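Local coordinates for protein sesquisabinene B synthase 2 (Santalum album, PDB 6A2A) that probably converts a farnesyl diphosphate substrate into the sesquiterpene sesquisabinene B with the help of magnesium or manganese ions, as a plant terpene synthase, at residues 82-87 with 236-241; 125-130 with 136-141; 204-209 with 228-233. All blocks are in the same frame, centred on the assembly; numbering follows the deposited sequence.

In the fold
All three contacts lie 21 to 24 Å, centre to centre, from the middle of the chain and away from the magnesium-binding residues D316, D320, E394 and N460. Contacts 2 and 3 follow one another in sequence, and both fall within the largely helical stretch of chain that separates the two segments of contact 1. Contact 1 touches each of them: D86 OD2 forms a salt bridge with R129 NH2 of contact 2 at 2.9 Å, and Y231 of contact 3 reaches both segments of contact 1, its OH 2.9 Å from N238 N in a probable hydrogen bond. Centres of contacts 1 and 3 are 14 Å apart, whereas contacts 2 and 3 stay about 8 Å apart at their nearest atoms.

Contact 1 of 3, residues 82-87 with 236-241; sequences LEFIDT and DVNLTL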
ATOM      1  N   LEU A  82     -34.022  25.522  16.011  1.00 26.97           N
ATOM      2  CA  LEU A  82     -32.620  25.991  15.728  1.00 28.80           C
ATOM      3  C   LEU A  82     -31.680  25.334  16.747  1.00 30.76           C
ATOM      4  O   LEU A  82     -30.577  24.926  16.434  1.00 26.60           O
ATOM      5  CB  LEU A  82     -32.516  27.500  15.829  1.00 26.05           C
ATOM      6  CG  LEU A  82     -33.148  28.329  14.706  1.00 28.22           C
ATOM      7  CD1 LEU A  82     -32.876  29.771  14.927  1.00 26.03           C
ATOM      8  CD2 LEU A  82     -32.680  27.931  13.314  1.00 31.39           C
ATOM      9  N   GLU A  83     -32.121  25.251  17.998  1.00 25.69           N
ATOM     10  CA  GLU A  83     -31.296  24.683  19.026  1.00 27.20           C
ATOM     11  C   GLU A  83     -31.033  23.211  18.710  1.00 27.24           C
ATOM     12  O   GLU A  83     -29.892  22.741  18.900  1.00 27.49           O
ATOM     13  CB  GLU A  83     -31.944  24.911  20.413  1.00 25.40           C
ATOM     14  CG  GLU A  83     -31.776  26.288  20.950  1.00 25.68           C
ATOM     15  CD  GLU A  83     -32.627  26.570  22.194  1.00 29.41           C
ATOM     16  OE1 GLU A  83     -33.497  25.714  22.506  1.00 34.74           O
ATOM     17  OE2 GLU A  83     -32.428  27.612  22.825  1.00 31.04           O
ATOM     18  N   PHE A  84     -32.004  22.465  18.168  1.00 22.75           N
ATOM     19  CA  PHE A  84     -31.854  21.104  17.910  1.00 25.89           C
ATOM     20  C   PHE A  84     -30.865  20.890  16.748  1.00 26.28           C
ATOM     21  O   PHE A  84     -29.990  20.012  16.849  1.00 26.34           O
ATOM     22  CB  PHE A  84     -33.200  20.485  17.540  1.00 26.14           C
ATOM     23  CG  PHE A  84     -33.227  18.992  17.532  1.00 27.80           C
ATOM     24  CD1 PHE A  84     -33.305  18.285  18.716  1.00 27.62           C
ATOM     25  CD2 PHE A  84     -33.180  18.274  16.346  1.00 26.53           C
ATOM     26  CE1 PHE A  84     -33.319  16.907  18.723  1.00 26.97           C
ATOM     27  CE2 PHE A  84     -33.193  16.891  16.362  1.00 31.25           C
ATOM     28  CZ  PHE A  84     -33.272  16.209  17.553  1.00 29.74           C
ATOM     29  N   ILE A  85     -31.017  21.661  15.675  1.00 27.52           N
ATOM     30  CA  ILE A  85     -30.094  21.465  14.514  1.00 26.72           C
ATOM     31  C   ILE A  85     -28.689  22.001  14.858  1.00 24.73           C
ATOM     32  O   ILE A  85     -27.700  21.487  14.294  1.00 27.29           O
ATOM     33  CB  ILE A  85     -30.669  22.086  13.223  1.00 29.82           C
ATOM     34  CG1 ILE A  85     -30.917  23.582  13.355  1.00 29.54           C
ATOM     35  CG2 ILE A  85     -31.922  21.348  12.770  1.00 31.19           C
ATOM     36  CD1 ILE A  85     -31.045  24.306  12.041  1.00 37.46           C
ATOM     37  N   ASP A  86     -28.557  22.970  15.750  1.00 25.06           N
ATOM     38  CA  ASP A  86     -27.237  23.396  16.303  1.00 24.49           C
ATOM     39  C   ASP A  86     -26.589  22.236  17.045  1.00 26.39           C
ATOM     40  O   ASP A  86     -25.455  21.944  16.850  1.00 23.33           O
ATOM     41  CB  ASP A  86     -27.326  24.656  17.125  1.00 25.55           C
ATOM     42  CG  ASP A  86     -25.950  25.297  17.382  1.00 28.13           C
ATOM     43  OD1 ASP A  86     -25.177  25.387  16.370  1.00 28.52           O
ATOM     44  OD2 ASP A  86     -25.673  25.761  18.532  1.00 23.20           O
ATOM     45  N   THR A  87     -27.381  21.510  17.843  1.00 24.55           N
ATOM     46  CA  THR A  87     -26.938  20.290  18.557  1.00 23.28           C
ATOM     47  C   THR A  87     -26.522  19.181  17.598  1.00 23.54           C
ATOM     48  O   THR A  87     -25.473  18.543  17.775  1.00 22.41           O
ATOM     49  CB  THR A  87     -28.084  19.794  19.482  1.00 24.04           C
ATOM     50  OG1 THR A  87     -28.365  20.874  20.354  1.00 24.41           O
ATOM     51  CG2 THR A  87     -27.706  18.583  20.281  1.00 21.69           C
ATOM     52  N   ASP A 236     -31.459  19.772  28.610  1.00 43.14           N
ATOM     53  CA  ASP A 236     -32.354  19.459  27.471  1.00 51.03           C
ATOM     54  C   ASP A 236     -31.897  18.308  26.571  1.00 48.24           C
ATOM     55  O   ASP A 236     -32.188  18.301  25.377  1.00 52.50           O
ATOM     56  CB  ASP A 236     -32.540  20.698  26.587  1.00 54.52           C
ATOM     57  CG  ASP A 236     -31.238  21.136  25.902  1.00 59.41           C
ATOM     58  OD1 ASP A 236     -30.334  20.288  25.634  1.00 54.36           O
ATOM     59  OD2 ASP A 236     -31.121  22.353  25.669  1.00 64.52           O
ATOM     60  N   VAL A 237     -31.244  17.308  27.131  1.00 43.14           N
ATOM     61  CA  VAL A 237     -30.681  16.238  26.292  1.00 41.90           C
ATOM     62  C   VAL A 237     -31.804  15.351  25.748  1.00 40.25           C
ATOM     63  O   VAL A 237     -32.713  14.939  26.486  1.00 43.19           O
ATOM     64  CB  VAL A 237     -29.640  15.401  27.064  1.00 38.51           C
ATOM     65  CG1 VAL A 237     -30.150  14.934  28.421  1.00 43.95           C
ATOM     66  CG2 VAL A 237     -29.169  14.212  26.238  1.00 40.30           C
ATOM     67  N   ASN A 238     -31.723  15.062  24.454  1.00 35.01           N
ATOM     68  CA  ASN A 238     -32.527  14.065  23.768  1.00 34.61           C
ATOM     69  C   ASN A 238     -31.722  12.771  23.709  1.00 42.32           C
ATOM     70  O   ASN A 238     -30.690  12.704  22.984  1.00 31.69           O
ATOM     71  CB  ASN A 238     -32.919  14.524  22.357  1.00 34.15           C
ATOM     72  CG  ASN A 238     -33.830  13.578  21.598  1.00 35.77           C
ATOM     73  OD1 ASN A 238     -33.509  12.409  21.371  1.00 35.25           O
ATOM     74  ND2 ASN A 238     -34.968  14.089  21.152  1.00 38.75           N
ATOM     75  N   LEU A 239     -32.210  11.731  24.405  1.00 35.24           N
ATOM     76  CA  LEU A 239     -31.425  10.488  24.551  1.00 34.74           C
ATOM     77  C   LEU A 239     -31.310   9.752  23.216  1.00 29.53           C
ATOM     78  O   LEU A 239     -30.364   9.042  23.032  1.00 31.23           O
ATOM     79  CB  LEU A 239     -32.040   9.559  25.609  1.00 34.34           C
ATOM     80  CG  LEU A 239     -31.928  10.046  27.048  1.00 39.72           C
ATOM     81  CD1 LEU A 239     -32.710   9.127  27.981  1.00 40.85           C
ATOM     82  CD2 LEU A 239     -30.475  10.126  27.493  1.00 40.24           C
ATOM     83  N   THR A 240     -32.286   9.830  22.342  1.00 31.30           N
ATOM     84  CA  THR A 240     -32.207   9.163  21.035  1.00 30.75           C
ATOM     85  C   THR A 240     -31.088   9.821  20.192  1.00 28.62           C
ATOM     86  O   THR A 240     -30.318   9.152  19.536  1.00 30.04           O
ATOM     87  CB  THR A 240     -33.507   9.290  20.237  1.00 34.66           C
ATOM     88  OG1 THR A 240     -34.618   8.698  20.929  1.00 38.31           O
ATOM     89  CG2 THR A 240     -33.394   8.665  18.866  1.00 36.69           C
ATOM     90  N   LEU A 241     -31.085  11.137  20.172  1.00 31.00           N
ATOM     91  CA  LEU A 241     -30.040  11.886  19.420  1.00 29.30           C
ATOM     92  C   LEU A 241     -28.672  11.519  20.015  1.00 32.52           C
ATOM     93  O   LEU A 241     -27.747  11.193  19.271  1.00 30.54           O
ATOM     94  CB  LEU A 241     -30.301  13.396  19.487  1.00 28.29           C
ATOM     95  CG  LEU A 241     -29.242  14.267  18.795  1.00 26.83           C
ATOM     96  CD1 LEU A 241     -29.091  13.869  17.329  1.00 30.43           C
ATOM     97  CD2 LEU A 241     -29.547  15.735  18.902  1.00 30.41           C
TER
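Apolar contact between F84, T87 and L241 carries this meeting of helix 78-90 with the start of helix 239-270. L241 holds its CG anti to the backbone N (chi1 177°), which sends the isobutyl group across to 82-87. There CD2 lies 3.7 Å from T87 CG2 and 4.0 Å from F84 CE1, approaching the ring obliquely from the opposite direction to the phenylalanine side chain. The N238 amide packs loosely against the same ring carbon, ND2 4.1 Å from F84 CE1, with the amide and ring planes 67° apart.

No hydrogen bond spans the two segments; N238 and T87 make theirs within their own segments. N238 is the N-cap of helix 239-270, its OD1 accepting from L241 N at 3.0 Å in a nearly straight bond (166° at the hydrogen). T87 OG1 turns back to give its proton to E83 O at 2.8 Å. That carbonyl also takes T87 N, the two donors arriving at opposite faces of its plane, while the methyl is left to pack on L241.

Helix 55-73 adds L71 and I72 against F84, and L71 also touches N238. Helix 121-133 lies along E83 and D86, offering H122 and R129 as their polar partners; helix 98-110 meets L82 and I85, and Y231 of helix 220-232 touches both T87 and L241.

Contact 2 of 3, residues 125-130 with 136-141; sequences SLRFRI and IFVPQD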
ATOM      1  N   SER A 125     -29.161  35.858  18.328  1.00 23.24           N
ATOM      2  CA  SER A 125     -27.741  35.511  18.062  1.00 23.60           C
ATOM      3  C   SER A 125     -27.698  34.162  17.370  1.00 23.72           C
ATOM      4  O   SER A 125     -27.020  33.978  16.332  1.00 24.45           O
ATOM      5  CB  SER A 125     -26.953  35.475  19.374  1.00 24.03           C
ATOM      6  OG  SER A 125     -26.779  36.733  20.014  1.00 22.28           O
ATOM      7  N   LEU A 126     -28.330  33.154  17.979  1.00 22.56           N
ATOM      8  CA  LEU A 126     -28.408  31.838  17.394  1.00 23.15           C
ATOM      9  C   LEU A 126     -29.006  31.905  15.973  1.00 28.69           C
ATOM     10  O   LEU A 126     -28.498  31.300  15.033  1.00 25.65           O
ATOM     11  CB  LEU A 126     -29.194  30.882  18.290  1.00 23.00           C
ATOM     12  CG  LEU A 126     -29.242  29.442  17.817  1.00 23.20           C
ATOM     13  CD1 LEU A 126     -27.837  28.812  17.807  1.00 25.24           C
ATOM     14  CD2 LEU A 126     -30.147  28.595  18.661  1.00 28.56           C
ATOM     15  N   ARG A 127     -30.092  32.636  15.802  1.00 24.66           N
ATOM     16  CA  ARG A 127     -30.679  32.719  14.488  1.00 27.38           C
ATOM     17  C   ARG A 127     -29.683  33.352  13.496  1.00 23.26           C
ATOM     18  O   ARG A 127     -29.551  32.847  12.379  1.00 25.60           O
ATOM     19  CB  ARG A 127     -31.958  33.568  14.578  1.00 27.15           C
ATOM     20  CG  ARG A 127     -32.735  33.648  13.270  1.00 26.35           C
ATOM     21  CD  ARG A 127     -33.930  34.583  13.430  1.00 30.37           C
ATOM     22  NE  ARG A 127     -34.523  34.833  12.112  1.00 30.47           N
ATOM     23  CZ  ARG A 127     -34.243  35.874  11.354  1.00 30.67           C
ATOM     24  NH1 ARG A 127     -33.292  36.730  11.687  1.00 28.05           N
ATOM     25  NH2 ARG A 127     -34.944  36.063  10.247  1.00 29.77           N
ATOM     26  N   PHE A 128     -29.061  34.442  13.890  1.00 25.04           N
ATOM     27  CA  PHE A 128     -28.071  35.124  13.083  1.00 24.47           C
ATOM     28  C   PHE A 128     -27.000  34.128  12.639  1.00 27.17           C
ATOM     29  O   PHE A 128     -26.628  34.032  11.432  1.00 26.44           O
ATOM     30  CB  PHE A 128     -27.447  36.286  13.844  1.00 23.10           C
ATOM     31  CG  PHE A 128     -26.295  36.971  13.141  1.00 24.57           C
ATOM     32  CD1 PHE A 128     -24.989  36.486  13.250  1.00 21.68           C
ATOM     33  CD2 PHE A 128     -26.499  38.082  12.332  1.00 23.10           C
ATOM     34  CE1 PHE A 128     -23.943  37.116  12.602  1.00 25.37           C
ATOM     35  CE2 PHE A 128     -25.453  38.696  11.666  1.00 23.50           C
ATOM     36  CZ  PHE A 128     -24.166  38.213  11.805  1.00 24.00           C
ATOM     37  N   ARG A 129     -26.525  33.354  13.601  1.00 22.26           N
ATOM     38  CA  ARG A 129     -25.413  32.428  13.273  1.00 22.49           C
ATOM     39  C   ARG A 129     -25.856  31.285  12.368  1.00 24.54           C
ATOM     40  O   ARG A 129     -25.151  30.992  11.375  1.00 24.52           O
ATOM     41  CB  ARG A 129     -24.743  31.892  14.541  1.00 23.34           C
ATOM     42  CG  ARG A 129     -23.701  30.819  14.243  1.00 21.69           C
ATOM     43  CD  ARG A 129     -22.776  30.572  15.430  1.00 22.82           C
ATOM     44  NE  ARG A 129     -23.487  29.957  16.562  1.00 20.87           N
ATOM     45  CZ  ARG A 129     -23.864  28.713  16.660  1.00 22.18           C
ATOM     46  NH1 ARG A 129     -23.628  27.840  15.688  1.00 22.28           N
ATOM     47  NH2 ARG A 129     -24.496  28.313  17.777  1.00 25.39           N
ATOM     48  N   ILE A 130     -26.949  30.589  12.685  1.00 22.16           N
ATOM     49  CA  ILE A 130     -27.372  29.435  11.960  1.00 24.55           C
ATOM     50  C   ILE A 130     -27.736  29.851  10.536  1.00 25.46           C
ATOM     51  O   ILE A 130     -27.482  29.108   9.593  1.00 23.49           O
ATOM     52  CB  ILE A 130     -28.550  28.695  12.628  1.00 28.71           C
ATOM     53  CG1 ILE A 130     -28.244  28.264  14.068  1.00 36.61           C
ATOM     54  CG2 ILE A 130     -28.966  27.508  11.789  1.00 31.11           C
ATOM     55  CD1 ILE A 130     -27.306  27.099  14.174  1.00 38.10           C
ATOM     56  N   ILE A 136     -27.765  32.124   4.343  1.00 29.34           N
ATOM     57  CA  ILE A 136     -28.968  32.978   4.406  1.00 31.73           C
ATOM     58  C   ILE A 136     -28.587  34.227   5.195  1.00 28.92           C
ATOM     59  O   ILE A 136     -28.252  34.164   6.409  1.00 32.07           O
ATOM     60  CB  ILE A 136     -30.155  32.191   4.997  1.00 32.57           C
ATOM     61  CG1 ILE A 136     -30.616  31.065   4.084  1.00 35.65           C
ATOM     62  CG2 ILE A 136     -31.304  33.127   5.324  1.00 37.70           C
ATOM     63  CD1 ILE A 136     -31.389  29.992   4.788  1.00 35.64           C
ATOM     64  N   PHE A 137     -28.549  35.373   4.513  1.00 25.79           N
ATOM     65  CA  PHE A 137     -28.035  36.557   5.068  1.00 27.79           C
ATOM     66  C   PHE A 137     -28.973  37.118   6.150  1.00 31.37           C
ATOM     67  O   PHE A 137     -30.194  37.067   6.000  1.00 33.48           O
ATOM     68  CB  PHE A 137     -27.895  37.641   4.001  1.00 28.62           C
ATOM     69  CG  PHE A 137     -27.201  38.868   4.494  1.00 28.44           C
ATOM     70  CD1 PHE A 137     -25.836  38.841   4.725  1.00 28.66           C
ATOM     71  CD2 PHE A 137     -27.893  40.022   4.812  1.00 30.65           C
ATOM     72  CE1 PHE A 137     -25.185  39.956   5.217  1.00 28.13           C
ATOM     73  CE2 PHE A 137     -27.230  41.138   5.296  1.00 29.16           C
ATOM     74  CZ  PHE A 137     -25.875  41.102   5.497  1.00 31.67           C
ATOM     75  N   VAL A 138     -28.366  37.624   7.211  1.00 26.69           N
ATOM     76  CA  VAL A 138     -29.029  38.335   8.293  1.00 28.83           C
ATOM     77  C   VAL A 138     -28.132  39.510   8.554  1.00 27.86           C
ATOM     78  O   VAL A 138     -26.946  39.300   8.653  1.00 30.04           O
ATOM     79  CB  VAL A 138     -29.204  37.493   9.573  1.00 25.84           C
ATOM     80  CG1 VAL A 138     -29.853  38.312  10.671  1.00 26.75           C
ATOM     81  CG2 VAL A 138     -30.008  36.243   9.333  1.00 23.62           C
ATOM     82  N   PRO A 139     -28.668  40.727   8.617  1.00 28.91           N
ATOM     83  CA  PRO A 139     -27.892  41.905   8.812  1.00 28.11           C
ATOM     84  C   PRO A 139     -27.387  42.062  10.253  1.00 27.97           C
ATOM     85  O   PRO A 139     -28.038  41.579  11.188  1.00 30.92           O
ATOM     86  CB  PRO A 139     -28.816  43.091   8.487  1.00 30.86           C
ATOM     87  CG  PRO A 139     -30.174  42.535   8.666  1.00 32.45           C
ATOM     88  CD  PRO A 139     -30.083  41.059   8.398  1.00 31.38           C
ATOM     89  N   GLN A 140     -26.269  42.713  10.410  1.00 24.56           N
ATOM     90  CA  GLN A 140     -25.699  42.959  11.733  1.00 26.57           C
ATOM     91  C   GLN A 140     -26.645  43.877  12.526  1.00 30.27           C
ATOM     92  O   GLN A 140     -26.568  43.932  13.730  1.00 30.44           O
ATOM     93  CB  GLN A 140     -24.335  43.629  11.719  1.00 27.83           C
ATOM     94  CG  GLN A 140     -24.290  45.027  11.105  1.00 29.15           C
ATOM     95  CD  GLN A 140     -23.034  45.798  11.381  1.00 31.11           C
ATOM     96  OE1 GLN A 140     -22.121  45.362  12.081  1.00 30.62           O
ATOM     97  NE2 GLN A 140     -22.970  47.001  10.833  1.00 29.97           N
ATOM     98  N   ASP A 141     -27.479  44.646  11.819  1.00 30.07           N
ATOM     99  CA  ASP A 141     -28.475  45.524  12.456  1.00 34.42           C
ATOM    100  C   ASP A 141     -29.424  44.838  13.446  1.00 30.42           C
ATOM    101  O   ASP A 141     -30.006  45.517  14.322  1.00 31.78           O
ATOM    102  CB  ASP A 141     -29.311  46.175  11.314  1.00 35.84           C
ATOM    103  CG  ASP A 141     -28.426  46.905  10.283  1.00 46.20           C
ATOM    104  OD1 ASP A 141     -27.678  46.217   9.497  1.00 42.39           O
ATOM    105  OD2 ASP A 141     -28.490  48.156  10.259  1.00 53.01           O
TER
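F128 and V138 bring the two backbones closest, their CA atoms 5.8 Å apart where the chain leaves helix 121-133 and folds back beside it before turning into a short 3-10 segment at Q140. V138 is the centre of the contact. Its side chain heads for the helix and crosses that of F128 obliquely, setting CG1 3.7 Å from F128 CD2. This same methyl stands anti to the backbone N (chi1 178°), a position that also brings it 3.9 Å from R127 NH1. The second methyl, CG2, is 4.1 Å from NH1, and so the valine branch sits beside both R127 and F128.

F128 meets the returning backbone through CD2 and CE2. CE2 is 3.4 Å from V138 O, which approaches obliquely, and 3.9 Å from P139 O, which lies at the ring edge near its plane. The ring therefore meets two successive carbonyls as well as a methyl, and CE2 also comes 4.3 Å from Q140 CA. R127, extended from CG to NE, reaches across to V138, with V138 CG1 oblique to its guanidinium. No hydrogen bond joins the two segments: V138 O instead accepts from R132 NH2, and the Q140 amide is held by I179 N and D178 OD1.

Around this turn, F143 meets the F128 ring edge-to-face, while W116 and W117 from loops touch R127. The other sides of helix 121-133 pack against neighbouring helices: L126, R129 and I130 face helix 78-90, and S125 and R129 face helix 160-170.

Contact 3 of 3, residues 204-209 with 228-233; sequences AKKVSH and IDTYEE
K205 and T230 meet through an amine-to-hydroxyl hydrogen bond, NZ giving to OG1 at 3.1 Å, between helix 201-212 and the last turn of helix 220-232. The lysine and threonine side chains run antiparallel alongside one another. The lysine chain is mostly extended but kinks at its third torsion (chi3 58°), a bend that carries CE to 3.4 Å from T230 OG1 and brings NZ up to the threonine hydroxyl. On the threonine, OG1 stands anti to the carbonyl carbon (chi1 -66°), facing K205, while CG2, the other branch on the same flank, lies 4.0 Å from K206 CG. The hydroxyl has a further, weak bond to W226 O, one turn back in its own helix.

E233, just past the end of helix 220-232, crosses K205 at about a right angle. Its OE1 lies 3.6 Å from K205 NZ, a long salt bridge, and at the same distance from K205 CD, so the carboxylate sits alongside the end of the lysine chain as well as near its charge. An alanine at K205 is likely to leave E233 without this positive partner and T230 OG1 without its amine donor, and to open a gap beside the threonine. K206, bent at chi3 in the opposite sense (-68°), offers only its aliphatic part to T230; its ammonium group forms a salt bridge with E234 OE2.

Polar contacts through K205, with a methyl-to-methylene touch at K206, thus join the two arms of an antiparallel helical hairpin, helices 201-212 and 220-232. The hairpin is part of the all-helical architecture of plant terpene synthases, away from the metal-binding residues.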
ATOM      1  N   ALA A 204     -20.684  26.505  32.480  1.00 26.94           N
ATOM      2  CA  ALA A 204     -19.280  26.796  32.835  1.00 33.12           C
ATOM      3  C   ALA A 204     -18.312  26.174  31.828  1.00 32.43           C
ATOM      4  O   ALA A 204     -17.303  26.807  31.437  1.00 31.75           O
ATOM      5  CB  ALA A 204     -18.910  26.270  34.206  1.00 34.76           C
ATOM      6  N   LYS A 205     -18.589  24.930  31.498  1.00 26.31           N
ATOM      7  CA  LYS A 205     -17.743  24.184  30.577  1.00 27.06           C
ATOM      8  C   LYS A 205     -17.793  24.853  29.207  1.00 25.25           C
ATOM      9  O   LYS A 205     -16.740  25.088  28.578  1.00 25.55           O
ATOM     10  CB  LYS A 205     -18.198  22.746  30.380  1.00 29.22           C
ATOM     11  CG  LYS A 205     -17.938  21.765  31.507  1.00 41.57           C
ATOM     12  CD  LYS A 205     -18.215  20.303  31.087  1.00 43.41           C
ATOM     13  CE  LYS A 205     -17.379  19.897  29.885  1.00 46.98           C
ATOM     14  NZ  LYS A 205     -17.554  18.473  29.475  1.00 47.35           N
ATOM     15  N   LYS A 206     -18.988  25.099  28.733  1.00 23.31           N
ATOM     16  CA  LYS A 206     -19.171  25.654  27.379  1.00 23.33           C
ATOM     17  C   LYS A 206     -18.538  27.033  27.275  1.00 22.99           C
ATOM     18  O   LYS A 206     -17.960  27.355  26.201  1.00 21.84           O
ATOM     19  CB  LYS A 206     -20.642  25.770  26.989  1.00 24.89           C
ATOM     20  CG  LYS A 206     -21.260  24.428  26.666  1.00 28.94           C
ATOM     21  CD  LYS A 206     -22.413  24.504  25.718  1.00 34.31           C
ATOM     22  CE  LYS A 206     -23.613  25.173  26.319  1.00 39.91           C
ATOM     23  NZ  LYS A 206     -24.775  25.115  25.398  1.00 41.58           N
ATOM     24  N   VAL A 207     -18.575  27.838  28.352  1.00 20.85           N
ATOM     25  CA  VAL A 207     -18.031  29.204  28.257  1.00 22.76           C
ATOM     26  C   VAL A 207     -16.503  29.168  28.160  1.00 21.04           C
ATOM     27  O   VAL A 207     -15.895  29.886  27.366  1.00 20.62           O
ATOM     28  CB  VAL A 207     -18.496  30.090  29.424  1.00 23.34           C
ATOM     29  CG1 VAL A 207     -17.623  31.307  29.592  1.00 21.74           C
ATOM     30  CG2 VAL A 207     -19.937  30.466  29.238  1.00 25.89           C
ATOM     31  N   SER A 208     -15.898  28.343  28.999  1.00 21.04           N
ATOM     32  CA  SER A 208     -14.475  28.179  29.050  1.00 22.89           C
ATOM     33  C   SER A 208     -13.950  27.685  27.689  1.00 19.45           C
ATOM     34  O   SER A 208     -12.909  28.178  27.176  1.00 20.94           O
ATOM     35  CB  SER A 208     -14.173  27.235  30.184  1.00 26.10           C
ATOM     36  OG  SER A 208     -12.811  27.006  30.261  1.00 29.87           O
ATOM     37  N   HIS A 209     -14.652  26.710  27.158  1.00 19.12           N
ATOM     38  CA  HIS A 209     -14.336  26.088  25.893  1.00 19.91           C
ATOM     39  C   HIS A 209     -14.414  27.138  24.798  1.00 19.75           C
ATOM     40  O   HIS A 209     -13.509  27.239  23.950  1.00 19.67           O
ATOM     41  CB  HIS A 209     -15.285  24.949  25.639  1.00 18.60           C
ATOM     42  CG  HIS A 209     -14.961  24.045  24.499  1.00 18.66           C
ATOM     43  ND1 HIS A 209     -13.970  23.097  24.594  1.00 19.01           N
ATOM     44  CD2 HIS A 209     -15.593  23.809  23.335  1.00 18.99           C
ATOM     45  CE1 HIS A 209     -14.002  22.310  23.533  1.00 20.48           C
ATOM     46  NE2 HIS A 209     -14.985  22.715  22.737  1.00 19.74           N
ATOM     47  N   ILE A 228     -20.199  15.447  22.703  1.00 21.57           N
ATOM     48  CA  ILE A 228     -20.977  14.256  23.103  1.00 24.42           C
ATOM     49  C   ILE A 228     -21.015  14.174  24.646  1.00 26.83           C
ATOM     50  O   ILE A 228     -22.073  13.951  25.230  1.00 27.13           O
ATOM     51  CB  ILE A 228     -20.429  12.982  22.453  1.00 26.68           C
ATOM     52  CG1 ILE A 228     -20.892  12.870  21.003  1.00 27.04           C
ATOM     53  CG2 ILE A 228     -20.817  11.745  23.247  1.00 29.05           C
ATOM     54  CD1 ILE A 228     -20.107  11.861  20.221  1.00 25.22           C
ATOM     55  N   ASP A 229     -19.870  14.370  25.288  1.00 26.13           N
ATOM     56  CA  ASP A 229     -19.804  14.402  26.748  1.00 28.75           C
ATOM     57  C   ASP A 229     -20.521  15.571  27.364  1.00 33.52           C
ATOM     58  O   ASP A 229     -21.229  15.406  28.356  1.00 31.50           O
ATOM     59  CB  ASP A 229     -18.363  14.396  27.228  1.00 34.21           C
ATOM     60  CG  ASP A 229     -17.681  13.098  26.978  1.00 32.55           C
ATOM     61  OD1 ASP A 229     -18.316  12.118  26.602  1.00 36.79           O
ATOM     62  OD2 ASP A 229     -16.479  13.122  27.089  1.00 38.26           O
ATOM     63  N   THR A 230     -20.360  16.770  26.799  1.00 27.72           N
ATOM     64  CA  THR A 230     -21.012  17.954  27.323  1.00 25.13           C
ATOM     65  C   THR A 230     -22.531  17.817  27.185  1.00 25.83           C
ATOM     66  O   THR A 230     -23.276  18.142  28.142  1.00 28.63           O
ATOM     67  CB  THR A 230     -20.472  19.205  26.618  1.00 25.38           C
ATOM     68  OG1 THR A 230     -19.089  19.352  26.966  1.00 26.39           O
ATOM     69  CG2 THR A 230     -21.215  20.469  27.003  1.00 27.86           C
ATOM     70  N   TYR A 231     -22.988  17.364  26.011  1.00 23.48           N
ATOM     71  CA  TYR A 231     -24.425  17.279  25.723  1.00 27.30           C
ATOM     72  C   TYR A 231     -25.151  16.353  26.719  1.00 28.35           C
ATOM     73  O   TYR A 231     -26.328  16.598  27.069  1.00 27.81           O
ATOM     74  CB  TYR A 231     -24.660  16.705  24.332  1.00 27.13           C
ATOM     75  CG  TYR A 231     -26.093  16.681  23.889  1.00 22.88           C
ATOM     76  CD1 TYR A 231     -26.905  17.786  24.025  1.00 25.83           C
ATOM     77  CD2 TYR A 231     -26.623  15.542  23.331  1.00 25.00           C
ATOM     78  CE1 TYR A 231     -28.217  17.763  23.590  1.00 28.00           C
ATOM     79  CE2 TYR A 231     -27.931  15.501  22.889  1.00 27.18           C
ATOM     80  CZ  TYR A 231     -28.737  16.605  23.045  1.00 27.55           C
ATOM     81  OH  TYR A 231     -30.030  16.546  22.608  1.00 29.21           O
ATOM     82  N   GLU A 232     -24.494  15.274  27.076  1.00 28.04           N
ATOM     83  CA  GLU A 232     -25.062  14.233  27.960  1.00 31.75           C
ATOM     84  C   GLU A 232     -25.417  14.860  29.307  1.00 35.65           C
ATOM     85  O   GLU A 232     -26.484  14.537  29.841  1.00 34.03           O
ATOM     86  CB  GLU A 232     -24.122  13.042  28.090  1.00 32.75           C
ATOM     87  CG  GLU A 232     -24.700  11.937  28.966  1.00 39.15           C
ATOM     88  CD  GLU A 232     -24.024  10.582  28.878  1.00 42.57           C
ATOM     89  OE1 GLU A 232     -23.081  10.447  28.123  1.00 39.90           O
ATOM     90  OE2 GLU A 232     -24.443   9.656  29.600  1.00 50.71           O
ATOM     91  N   GLU A 233     -24.593  15.813  29.754  1.00 33.34           N
ATOM     92  CA  GLU A 233     -24.719  16.527  31.049  1.00 38.33           C
ATOM     93  C   GLU A 233     -25.687  17.724  30.980  1.00 36.09           C
ATOM     94  O   GLU A 233     -25.883  18.377  32.008  1.00 38.70           O
ATOM     95  CB  GLU A 233     -23.348  17.047  31.500  1.00 43.61           C
ATOM     96  CG  GLU A 233     -22.275  15.979  31.689  1.00 52.93           C
ATOM     97  CD  GLU A 233     -20.826  16.382  31.394  1.00 63.52           C
ATOM     98  OE1 GLU A 233     -20.529  17.600  31.285  1.00 64.78           O
ATOM     99  OE2 GLU A 233     -19.975  15.464  31.264  1.00 68.77           O
TER